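Long-range contacts in glycoside Hydrolase Family 43_12 (Metagenome, PDB 7JVH), which probably hydrolyses glycosidic bonds in plant cell-wall polysaccharides, acting as a family 43 glycoside hydrolase of a gut microbe: residues A[30-35]-A[383-388]; A[127-132]-A[176-181]; A[183-188]-A[206-211]; A[446-451]-A[514-519]. All blocks are in the same frame, centred on the assembly; numbering follows the deposited sequence.

Interaction 1 of 4, residues A[30-35]-A[383-388]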
# COMPACT_ATOMS: atom_id res chain seq x y z
N PHE A 30 23.91 -9.13 0.14
CA PHE A 30 23.52 -8.22 -0.93
C PHE A 30 24.11 -6.86 -0.63
O PHE A 30 23.71 -6.21 0.34
CB PHE A 30 22.01 -8.15 -1.07
CG PHE A 30 21.36 -9.48 -1.38
CD1 PHE A 30 21.05 -10.37 -0.37
CD2 PHE A 30 21.07 -9.83 -2.69
CE1 PHE A 30 20.46 -11.60 -0.65
CE2 PHE A 30 20.49 -11.06 -2.98
CZ PHE A 30 20.17 -11.94 -1.96
N THR A 31 25.09 -6.44 -1.45
CA THR A 31 25.88 -5.24 -1.23
C THR A 31 25.23 -3.99 -1.84
O THR A 31 25.59 -2.88 -1.48
CB THR A 31 27.30 -5.42 -1.81
OG1 THR A 31 28.15 -4.38 -1.35
CG2 THR A 31 27.27 -5.35 -3.31
N ASN A 32 24.30 -4.20 -2.78
CA ASN A 32 23.56 -3.14 -3.44
C ASN A 32 22.16 -3.57 -3.88
O ASN A 32 21.95 -4.72 -4.26
CB ASN A 32 24.29 -2.64 -4.68
CG ASN A 32 23.52 -1.57 -5.44
OD1 ASN A 32 22.98 -1.82 -6.52
ND2 ASN A 32 23.43 -0.39 -4.85
N PHE A 33 21.22 -2.62 -3.84
CA PHE A 33 20.00 -2.68 -4.63
C PHE A 33 19.77 -1.32 -5.29
O PHE A 33 19.85 -0.29 -4.62
CB PHE A 33 18.77 -3.07 -3.78
CG PHE A 33 17.59 -3.48 -4.61
CD1 PHE A 33 16.69 -2.55 -5.08
CD2 PHE A 33 17.40 -4.81 -4.94
CE1 PHE A 33 15.60 -2.94 -5.86
CE2 PHE A 33 16.31 -5.21 -5.71
CZ PHE A 33 15.41 -4.27 -6.18
N THR A 34 19.47 -1.34 -6.59
CA THR A 34 19.15 -0.14 -7.34
C THR A 34 17.81 -0.31 -8.01
O THR A 34 17.57 -1.33 -8.65
CB THR A 34 20.23 0.20 -8.43
OG1 THR A 34 21.51 0.34 -7.79
CG2 THR A 34 19.91 1.47 -9.16
N TYR A 35 16.93 0.69 -7.84
CA TYR A 35 15.62 0.73 -8.47
C TYR A 35 15.48 2.04 -9.24
O TYR A 35 15.67 3.12 -8.66
CB TYR A 35 14.51 0.60 -7.41
CG TYR A 35 13.10 0.81 -7.96
CD1 TYR A 35 12.42 -0.22 -8.58
CD2 TYR A 35 12.47 2.04 -7.85
CE1 TYR A 35 11.14 -0.04 -9.09
CE2 TYR A 35 11.19 2.25 -8.35
CZ TYR A 35 10.52 1.20 -8.95
OH TYR A 35 9.25 1.40 -9.45
N THR A 383 15.93 7.26 -9.32
CA THR A 383 16.74 6.10 -9.03
C THR A 383 17.00 6.08 -7.53
O THR A 383 17.42 7.09 -6.96
CB THR A 383 18.06 6.10 -9.80
OG1 THR A 383 17.79 5.77 -11.16
CG2 THR A 383 19.05 5.10 -9.24
N TYR A 384 16.72 4.91 -6.92
CA TYR A 384 17.03 4.65 -5.53
C TYR A 384 18.08 3.54 -5.49
O TYR A 384 17.81 2.39 -5.85
CB TYR A 384 15.78 4.24 -4.77
CG TYR A 384 16.01 3.76 -3.35
CD1 TYR A 384 16.92 4.39 -2.52
CD2 TYR A 384 15.28 2.67 -2.83
CE1 TYR A 384 17.13 3.96 -1.23
CE2 TYR A 384 15.48 2.24 -1.52
CZ TYR A 384 16.41 2.88 -0.73
OH TYR A 384 16.64 2.48 0.57
N SER A 385 19.30 3.92 -5.08
CA SER A 385 20.41 3.00 -4.88
C SER A 385 20.66 2.93 -3.38
O SER A 385 20.92 3.94 -2.73
CB SER A 385 21.68 3.47 -5.59
OG SER A 385 22.74 2.57 -5.35
N GLU A 386 20.56 1.70 -2.84
CA GLU A 386 20.69 1.45 -1.43
C GLU A 386 21.84 0.48 -1.28
O GLU A 386 21.87 -0.57 -1.95
CB GLU A 386 19.42 0.81 -0.90
CG GLU A 386 19.47 0.43 0.57
CD GLU A 386 19.81 1.62 1.45
OE1 GLU A 386 18.94 2.49 1.60
OE2 GLU A 386 20.94 1.65 2.01
N ASP A 387 22.78 0.81 -0.39
CA ASP A 387 23.95 -0.03 -0.09
C ASP A 387 23.87 -0.74 1.25
O ASP A 387 24.75 -1.51 1.57
CB ASP A 387 25.21 0.84 -0.18
CG ASP A 387 25.52 1.26 -1.61
OD1 ASP A 387 25.14 0.52 -2.55
OD2 ASP A 387 26.16 2.32 -1.79
N PHE A 388 22.81 -0.48 2.02
CA PHE A 388 22.56 -1.09 3.33
C PHE A 388 23.78 -1.05 4.27
O PHE A 388 24.11 -2.02 4.94
CB PHE A 388 22.05 -2.53 3.17
CG PHE A 388 20.78 -2.64 2.37
CD1 PHE A 388 19.57 -2.24 2.91
CD2 PHE A 388 20.82 -3.10 1.06
CE1 PHE A 388 18.40 -2.33 2.16
CE2 PHE A 388 19.67 -3.18 0.30
CZ PHE A 388 18.45 -2.81 0.85

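Interaction 2 of 4, residues A[127-132]-A[176-181]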
# COMPACT_ATOMS: atom_id res chain seq x y z
N HIS A 127 -6.24 9.72 13.03
CA HIS A 127 -6.98 10.83 13.61
C HIS A 127 -6.17 11.48 14.70
O HIS A 127 -5.38 10.81 15.35
CB HIS A 127 -8.29 10.35 14.23
CG HIS A 127 -9.23 9.72 13.26
ND1 HIS A 127 -10.16 10.46 12.57
CD2 HIS A 127 -9.43 8.43 12.90
CE1 HIS A 127 -10.86 9.67 11.78
NE2 HIS A 127 -10.46 8.42 11.97
N TYR A 128 -6.38 12.78 14.90
CA TYR A 128 -5.85 13.49 16.05
C TYR A 128 -7.01 14.07 16.85
O TYR A 128 -7.80 14.85 16.33
CB TYR A 128 -4.88 14.60 15.65
CG TYR A 128 -4.48 15.45 16.83
CD1 TYR A 128 -3.54 14.99 17.74
CD2 TYR A 128 -5.06 16.69 17.04
CE1 TYR A 128 -3.19 15.76 18.84
CE2 TYR A 128 -4.71 17.47 18.14
CZ TYR A 128 -3.77 16.99 19.03
OH TYR A 128 -3.41 17.75 20.11
N ASN A 129 -7.08 13.66 18.12
CA ASN A 129 -8.05 14.17 19.06
C ASN A 129 -7.43 15.33 19.83
O ASN A 129 -6.58 15.13 20.70
CB ASN A 129 -8.50 13.05 20.00
CG ASN A 129 -9.59 13.50 20.96
OD1 ASN A 129 -10.00 14.66 20.97
ND2 ASN A 129 -10.05 12.58 21.78
N LYS A 130 -7.86 16.55 19.48
CA LYS A 130 -7.34 17.77 20.08
C LYS A 130 -7.80 17.95 21.52
O LYS A 130 -7.19 18.70 22.28
CB LYS A 130 -7.71 18.99 19.23
CG LYS A 130 -9.17 19.36 19.28
CD LYS A 130 -9.49 20.45 18.27
CE LYS A 130 -10.98 20.71 18.21
NZ LYS A 130 -11.37 22.10 17.81
N TYR A 131 -8.89 17.26 21.88
CA TYR A 131 -9.48 17.36 23.22
C TYR A 131 -8.68 16.60 24.28
O TYR A 131 -8.65 17.01 25.43
CB TYR A 131 -10.95 16.93 23.21
CG TYR A 131 -11.79 17.69 22.21
CD1 TYR A 131 -12.16 19.02 22.43
CD2 TYR A 131 -12.17 17.09 21.01
CE1 TYR A 131 -12.90 19.72 21.50
CE2 TYR A 131 -12.93 17.78 20.09
CZ TYR A 131 -13.30 19.09 20.34
OH TYR A 131 -14.05 19.78 19.42
N ASN A 132 -8.04 15.49 23.87
CA ASN A 132 -7.13 14.74 24.74
C ASN A 132 -5.71 14.60 24.15
O ASN A 132 -4.95 13.74 24.56
CB ASN A 132 -7.71 13.36 25.09
CG ASN A 132 -7.69 12.39 23.92
OD1 ASN A 132 -7.27 12.74 22.82
ND2 ASN A 132 -8.14 11.17 24.16
N LEU A 176 -13.02 7.00 13.56
CA LEU A 176 -13.48 7.72 14.74
C LEU A 176 -13.71 9.20 14.42
O LEU A 176 -13.11 9.75 13.49
CB LEU A 176 -12.45 7.61 15.86
CG LEU A 176 -12.07 6.21 16.30
CD1 LEU A 176 -10.73 6.23 17.03
CD2 LEU A 176 -13.16 5.61 17.17
N PHE A 177 -14.60 9.82 15.20
CA PHE A 177 -14.86 11.25 15.15
C PHE A 177 -15.11 11.76 16.56
O PHE A 177 -15.86 11.14 17.32
CB PHE A 177 -16.08 11.54 14.26
CG PHE A 177 -16.66 12.91 14.47
CD1 PHE A 177 -16.10 14.02 13.86
CD2 PHE A 177 -17.76 13.09 15.31
CE1 PHE A 177 -16.63 15.28 14.08
CE2 PHE A 177 -18.30 14.35 15.53
CZ PHE A 177 -17.74 15.45 14.90
N PHE A 178 -14.48 12.89 16.90
CA PHE A 178 -14.55 13.47 18.24
C PHE A 178 -15.31 14.79 18.23
O PHE A 178 -14.78 15.80 17.78
CB PHE A 178 -13.14 13.65 18.78
CG PHE A 178 -12.31 12.40 18.72
CD1 PHE A 178 -12.56 11.34 19.59
CD2 PHE A 178 -11.29 12.27 17.78
CE1 PHE A 178 -11.80 10.18 19.52
CE2 PHE A 178 -10.52 11.11 17.71
CZ PHE A 178 -10.78 10.06 18.58
N ASP A 179 -16.54 14.77 18.73
CA ASP A 179 -17.45 15.93 18.74
C ASP A 179 -17.01 16.99 19.76
O ASP A 179 -15.98 16.84 20.41
CB ASP A 179 -18.88 15.47 19.02
CG ASP A 179 -19.91 16.32 18.32
OD1 ASP A 179 -19.65 17.52 18.06
OD2 ASP A 179 -20.99 15.77 17.99
N ASP A 180 -17.78 18.08 19.86
CA ASP A 180 -17.43 19.26 20.69
C ASP A 180 -18.04 19.24 22.10
O ASP A 180 -17.89 20.21 22.83
CB ASP A 180 -17.78 20.58 19.96
CG ASP A 180 -19.14 20.55 19.29
OD1 ASP A 180 -20.09 19.98 19.88
OD2 ASP A 180 -19.25 21.08 18.15
N ASN A 181 -18.70 18.14 22.46
CA ASN A 181 -19.31 17.96 23.78
C ASN A 181 -18.68 16.80 24.52
O ASN A 181 -19.34 16.20 25.35
CB ASN A 181 -20.82 17.71 23.66
CG ASN A 181 -21.17 16.69 22.60
OD1 ASN A 181 -20.33 15.90 22.15
ND2 ASN A 181 -22.40 16.70 22.18

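Interaction 3 of 4, residues A[183-188]-A[206-211]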
# COMPACT_ATOMS: atom_id res chain seq x y z
N LYS A 183 -18.22 13.87 23.59
CA LYS A 183 -18.66 12.60 23.04
C LYS A 183 -17.84 12.20 21.83
O LYS A 183 -17.49 13.04 20.99
CB LYS A 183 -20.15 12.66 22.71
CG LYS A 183 -21.02 12.83 23.94
CD LYS A 183 -22.49 12.81 23.57
CE LYS A 183 -23.43 12.95 24.77
NZ LYS A 183 -23.58 11.65 25.46
N ALA A 184 -17.52 10.91 21.75
CA ALA A 184 -16.79 10.33 20.64
C ALA A 184 -17.65 9.30 19.94
O ALA A 184 -18.49 8.65 20.55
CB ALA A 184 -15.52 9.69 21.15
N TYR A 185 -17.43 9.16 18.63
CA TYR A 185 -18.20 8.24 17.80
C TYR A 185 -17.29 7.43 16.90
O TYR A 185 -16.11 7.74 16.73
CB TYR A 185 -19.23 9.02 16.99
CG TYR A 185 -20.15 9.83 17.88
CD1 TYR A 185 -21.25 9.25 18.50
CD2 TYR A 185 -19.89 11.18 18.14
CE1 TYR A 185 -22.08 9.98 19.32
CE2 TYR A 185 -20.71 11.93 18.96
CZ TYR A 185 -21.81 11.32 19.55
OH TYR A 185 -22.62 12.05 20.37
N LEU A 186 -17.85 6.35 16.36
CA LEU A 186 -17.13 5.46 15.49
C LEU A 186 -18.08 5.03 14.40
O LEU A 186 -19.19 4.58 14.67
CB LEU A 186 -16.66 4.24 16.28
CG LEU A 186 -15.80 3.23 15.52
CD1 LEU A 186 -14.99 2.42 16.52
CD2 LEU A 186 -16.63 2.33 14.59
N VAL A 187 -17.65 5.20 13.15
CA VAL A 187 -18.44 4.82 12.00
C VAL A 187 -17.69 3.73 11.24
O VAL A 187 -16.44 3.70 11.23
CB VAL A 187 -18.76 6.03 11.10
CG1 VAL A 187 -17.50 6.51 10.35
CG2 VAL A 187 -19.93 5.70 10.19
N HIS A 188 -18.44 2.82 10.63
CA HIS A 188 -17.84 1.74 9.87
C HIS A 188 -18.82 1.18 8.87
O HIS A 188 -20.02 1.47 8.93
CB HIS A 188 -17.28 0.65 10.80
CG HIS A 188 -18.34 -0.20 11.44
ND1 HIS A 188 -18.67 -1.45 10.97
CD2 HIS A 188 -19.12 0.01 12.53
CE1 HIS A 188 -19.62 -1.97 11.74
NE2 HIS A 188 -19.91 -1.10 12.69
N ILE A 206 -22.97 3.68 12.76
CA ILE A 206 -22.30 4.54 13.72
C ILE A 206 -22.52 4.03 15.15
O ILE A 206 -23.56 3.44 15.45
CB ILE A 206 -22.75 6.01 13.57
CG1 ILE A 206 -21.84 6.93 14.39
CG2 ILE A 206 -24.21 6.19 13.98
CD1 ILE A 206 -22.06 8.41 14.05
N TRP A 207 -21.51 4.24 16.00
CA TRP A 207 -21.52 3.87 17.41
C TRP A 207 -20.99 5.04 18.21
O TRP A 207 -20.08 5.72 17.75
CB TRP A 207 -20.56 2.71 17.68
CG TRP A 207 -20.87 1.42 17.02
CD1 TRP A 207 -20.57 1.07 15.74
CD2 TRP A 207 -21.47 0.27 17.63
NE1 TRP A 207 -20.97 -0.22 15.50
CE2 TRP A 207 -21.53 -0.74 16.64
CE3 TRP A 207 -21.98 -0.01 18.90
CZ2 TRP A 207 -22.09 -2.00 16.88
CZ3 TRP A 207 -22.53 -1.27 19.15
CH2 TRP A 207 -22.59 -2.24 18.13
N GLU A 208 -21.52 5.24 19.41
CA GLU A 208 -20.88 6.08 20.41
C GLU A 208 -19.65 5.31 20.91
O GLU A 208 -19.67 4.08 20.99
CB GLU A 208 -21.83 6.39 21.57
CG GLU A 208 -21.38 7.55 22.46
CD GLU A 208 -22.46 7.98 23.47
OE1 GLU A 208 -23.66 7.73 23.21
OE2 GLU A 208 -22.11 8.56 24.53
N TYR A 209 -18.58 6.05 21.23
CA TYR A 209 -17.29 5.46 21.59
C TYR A 209 -16.92 5.93 22.98
O TYR A 209 -17.10 7.09 23.33
CB TYR A 209 -16.23 5.88 20.56
CG TYR A 209 -14.85 5.23 20.69
CD1 TYR A 209 -14.57 4.00 20.08
CD2 TYR A 209 -13.82 5.88 21.35
CE1 TYR A 209 -13.31 3.43 20.18
CE2 TYR A 209 -12.55 5.32 21.45
CZ TYR A 209 -12.29 4.09 20.86
OH TYR A 209 -11.03 3.53 20.96
N ASP A 210 -16.40 4.99 23.78
CA ASP A 210 -15.98 5.25 25.14
C ASP A 210 -14.47 5.48 25.14
O ASP A 210 -13.70 4.55 24.88
CB ASP A 210 -16.34 4.07 26.04
CG ASP A 210 -16.05 4.34 27.51
OD1 ASP A 210 -14.97 4.88 27.82
OD2 ASP A 210 -16.90 4.01 28.36
N LEU A 211 -14.06 6.72 25.44
CA LEU A 211 -12.67 7.14 25.38
C LEU A 211 -11.83 6.48 26.47
O LEU A 211 -10.69 6.11 26.23
CB LEU A 211 -12.55 8.66 25.44
CG LEU A 211 -13.21 9.35 24.23
CD1 LEU A 211 -13.76 10.72 24.61
CD2 LEU A 211 -12.25 9.45 23.06

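Interaction 4 of 4, residues A[446-451]-A[514-519]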
# COMPACT_ATOMS: atom_id res chain seq x y z
N GLN A 446 18.41 -3.67 -10.28
CA GLN A 446 19.46 -4.66 -10.14
C GLN A 446 19.95 -4.78 -8.70
O GLN A 446 19.81 -3.86 -7.91
CB GLN A 446 20.63 -4.29 -11.03
CG GLN A 446 21.09 -2.86 -10.87
CD GLN A 446 22.52 -2.68 -11.30
OE1 GLN A 446 22.79 -2.15 -12.37
NE2 GLN A 446 23.45 -3.10 -10.45
N THR A 447 20.50 -5.95 -8.37
CA THR A 447 21.09 -6.20 -7.07
C THR A 447 22.44 -6.89 -7.26
O THR A 447 22.65 -7.60 -8.24
CB THR A 447 20.15 -7.06 -6.17
OG1 THR A 447 20.63 -7.03 -4.82
CG2 THR A 447 20.05 -8.51 -6.65
N THR A 448 23.35 -6.64 -6.32
CA THR A 448 24.70 -7.17 -6.34
C THR A 448 24.90 -7.94 -5.05
O THR A 448 24.61 -7.43 -3.97
CB THR A 448 25.75 -6.04 -6.46
OG1 THR A 448 25.48 -5.31 -7.65
CG2 THR A 448 27.15 -6.58 -6.53
N LEU A 449 25.40 -9.17 -5.18
CA LEU A 449 25.47 -10.08 -4.05
C LEU A 449 26.76 -10.88 -4.06
O LEU A 449 27.29 -11.21 -5.11
CB LEU A 449 24.23 -11.01 -3.96
CG LEU A 449 24.10 -12.18 -4.94
CD1 LEU A 449 23.45 -13.40 -4.31
CD2 LEU A 449 23.32 -11.75 -6.17
N SER A 450 27.26 -11.15 -2.85
CA SER A 450 28.37 -12.04 -2.61
C SER A 450 27.77 -13.32 -2.04
O SER A 450 27.21 -13.33 -0.96
CB SER A 450 29.36 -11.40 -1.64
OG SER A 450 30.20 -12.38 -1.07
N TYR A 451 27.89 -14.40 -2.83
CA TYR A 451 27.16 -15.63 -2.62
C TYR A 451 28.04 -16.56 -1.85
O TYR A 451 28.99 -17.13 -2.39
CB TYR A 451 26.78 -16.23 -3.99
CG TYR A 451 26.22 -17.62 -3.91
CD1 TYR A 451 24.86 -17.82 -3.68
CD2 TYR A 451 27.04 -18.72 -4.03
CE1 TYR A 451 24.33 -19.10 -3.59
CE2 TYR A 451 26.52 -20.01 -3.93
CZ TYR A 451 25.16 -20.19 -3.71
OH TYR A 451 24.68 -21.47 -3.64
N PRO A 514 31.74 -11.19 -6.59
CA PRO A 514 30.32 -10.80 -6.49
C PRO A 514 29.66 -10.92 -7.86
O PRO A 514 30.35 -10.88 -8.90
CB PRO A 514 30.41 -9.32 -6.05
CG PRO A 514 31.74 -9.18 -5.41
CD PRO A 514 32.65 -10.11 -6.16
N ILE A 515 28.33 -11.05 -7.87
CA ILE A 515 27.55 -11.12 -9.09
C ILE A 515 26.39 -10.13 -9.00
O ILE A 515 25.86 -9.89 -7.91
CB ILE A 515 27.04 -12.56 -9.36
CG1 ILE A 515 26.35 -12.65 -10.73
CG2 ILE A 515 26.09 -13.03 -8.26
CD1 ILE A 515 25.98 -14.07 -11.10
N THR A 516 26.01 -9.55 -10.15
CA THR A 516 24.88 -8.64 -10.20
C THR A 516 23.75 -9.31 -10.98
O THR A 516 24.00 -9.89 -12.05
CB THR A 516 25.26 -7.26 -10.83
OG1 THR A 516 25.99 -6.49 -9.87
CG2 THR A 516 24.04 -6.47 -11.22
N LEU A 517 22.53 -9.26 -10.42
CA LEU A 517 21.35 -9.72 -11.10
C LEU A 517 20.47 -8.52 -11.40
O LEU A 517 20.42 -7.57 -10.62
CB LEU A 517 20.59 -10.75 -10.25
CG LEU A 517 21.40 -11.96 -9.76
CD1 LEU A 517 20.47 -12.88 -8.97
CD2 LEU A 517 22.09 -12.69 -10.91
N GLY A 518 19.77 -8.56 -12.54
CA GLY A 518 18.97 -7.45 -13.01
C GLY A 518 17.67 -7.91 -13.64
O GLY A 518 17.60 -9.03 -14.17
N VAL A 519 16.64 -7.05 -13.54
CA VAL A 519 15.39 -7.25 -14.23
C VAL A 519 14.92 -5.91 -14.73
O VAL A 519 15.12 -4.88 -14.07
CB VAL A 519 14.30 -7.92 -13.30
CG1 VAL A 519 13.89 -7.01 -12.15
CG2 VAL A 519 13.06 -8.32 -14.09

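Interaction 1 of 4, residues A[30-35]-A[383-388]
Asn32 reaches across to Ser385, on a strand antiparallel to its own in a sheet of the C-terminal concanavalin A-like domain, and to Asp387 just past that strand's end. Asn32 CG stands anti to the backbone N (chi1 177°), which carries the amide toward the neighbouring strand. Asn32 CB lies 3.9 Å from Asp387 OD1, and Asn32 CG passes the same oxygen. At the tip the two amide atoms divide the work. Asn32 OD1 turns back to its own strand, where Thr34 OG1 donates to one of its lone pairs, in the carbonyl plane (2.9 Å). Asn32 ND2 donates twice, both times close to the amide plane: to Ser385 OG at 3.1 Å, a bent bond, and to Asp387 OD1 at 3.0 Å, a straighter one (161°) that meets the oxygen nearly end-on along its C-O bond. Beside this network the backbones pair at Phe33-Glu386 and Tyr35-Tyr384, each pair exchanging two hydrogen bonds; Tyr384 N to Tyr35 O is 2.7 Å. Glu386 CG lies over one face of the Phe388 ring, and Phe33 CB meets that ring's edge at Phe388 CE2 (4.2 Å). The aromatic side chains of Phe33 and Phe388 pack on Trp397 and Met563, inside the sandwich. With three hydrogen bonds fixing its rotation, the Asn32 amide ties the N-terminal strand to the end of strand 383-386, and its ND2 probably offsets part of the negative charge of Asp387.

Interaction 2 of 4, residues A[127-132]-A[176-181]
The Phe178 ring carries the Asn129 amide on one face, the two planes only 9° apart, while His127 CB comes to the ring's edge at Phe178 CE2 (4.2 Å). Asn129 ND2 sits 3.5 Å above the Phe178 plane, displaced toward the rim, and Asn129 CB makes a CH-pi contact, 3.8 Å from the centroid of the Phe178 ring. Phe178 O lies near the plane of the Tyr131 ring, 3.6 Å from Tyr131 CE2, and Lys130 CG, from Tyr131's own segment, covers a face of that ring. These side chains bridge strands 120-129 and 175-178, the first strands of two successive four-stranded blades in the five-bladed beta-propeller of family 43. Their axes run 7.9 Å apart at 27°, too wide for sheet pairing, and the blades meet through side chains. With the ring of Phe178 exchanged for the side chain of a serine, the Asn129 amide would probably lose the flat surface it stacks on and a gap would open between the blades. Asn129 CG is anti to the backbone N (chi1 -176°), which lays the amide over the ring while Asn129 OD1 accepts from Tyr131 N at 3.0 Å in an Asx turn. That turn leads into Tyr131, whose CD2 packs on Phe178 CB at 4.2 Å. Beyond, Asp179 and Asp180 both form salt bridges with Lys245 of the following blade, and Asp179 also hydrogen-bonds to the Tyr250 hydroxyl.

Interaction 3 of 4, residues A[183-188]-A[206-211]
Tyr185 and Glu208 face each other across the two middle strands of one propeller blade, antiparallel strands 184-190 and 203-210, which cross at 139° with the strong twist of such blades. Their side chains pass at a slant, ring and carboxylate planes 51° apart, with Tyr185 CE1 4.0 Å from Glu208 CG. The same face holds Val187 and Ile206; Ile206 CD1 reaches diagonally to Tyr185 CB (4.1 Å). The Glu208 chain runs extended past CG, bringing Glu208 OE2 to Lys183 NZ at 3.5 Å, a long salt bridge at the margin of the blade. On the other face Leu186 leans against Tyr209, with Leu186 CD1 3.9 Å from Tyr209 CD1, while the Tyr209 hydroxyl is held by a hydrogen bond to Asp214. Ala184, small and buried, puts its CB against Leu211 CD2 at 3.8 Å. Leu186 and Trp207 form the regular hydrogen-bonded pair between the backbones, exchanging two hydrogen bonds. Trp207 is turned with CG beside its backbone N (chi1 -64°), so that the pyrrole side of the indole comes rim to rim with the imidazole of His188, and neither ring covers the other. Phe169 meets both rings from a loop. The link between the two is a hydrogen bond, Trp207 NE1 donating its N-H to His188 NE2 at 3.1 Å, close to the plane of both rings.

Interaction 4 of 4, residues A[446-451]-A[514-519]
Thr448 and Thr516 join their hydroxyls across two antiparallel strands of the concanavalin A-like sandwich. The hydrogen bond between Thr448 OG1 and Thr516 OG1 is short, 2.6 Å. In both threonines OG1 lies beside its own backbone N (chi1 -58° in Thr448), and from there the two hydroxyls converge on one face of the sheet. Backbone hydrogen bonds flank this pair: Thr447 and Leu517 exchange two, and so do Leu449 and Ile515, with Leu517 N to Thr447 O at 2.7 Å and Ile515 N to Leu449 O at 3.0 Å. Weaker CA-H...O contacts fill the spaces between them, such as Thr448 CA to Ile515 O at 3.3 Å. The remaining side-chain contacts divide between the faces. On the side of the threonine pair, a methyl-amide contact brings Thr516 CG2 to Gln446 NE2 (3.5 Å). On the other, the contacts are apolar: Leu449 and Ile515 lie side by side pointing the same way, Leu449 CD2 to Ile515 CG2 3.7 Å, and Leu449 CD2 also meets Leu517 CG at 4.1 Å. With a valine in place of Thr448, the hydroxyl of Thr516 would probably be left without its mate across the strands. Toward the interior of the sandwich, Leu449 packs on Ala459 of the second sheet. Within its own sheet, strand 442-451 lies between 28-37, where Thr31 and Asn32 form a classic beta bulge opposite Thr448, and 515-522, which is followed by 525-531.

Overall arrangement
Interactions 1 and 4 belong to one sheet of the C-terminal sandwich, where strand 28-37, from the start of the chain, pairs with both 383-386 and 442-451; their centres lie about 10 Å apart. Interactions 2 and 3 meet in the propeller, their centres also about 10 Å apart, through neighbouring strands 175-178 and 184-190; the centres of interactions 1 and 3 are about 45 Å apart. Interaction 3 is the most buried, while the others are partly exposed. Interactions 1, 3 and 4 rest on antiparallel backbone pairing, supplemented by an amide network, an indole-imidazole bond and a hydroxyl pair respectively. Interaction 2, between blades, relies instead on stacking and side-chain packing.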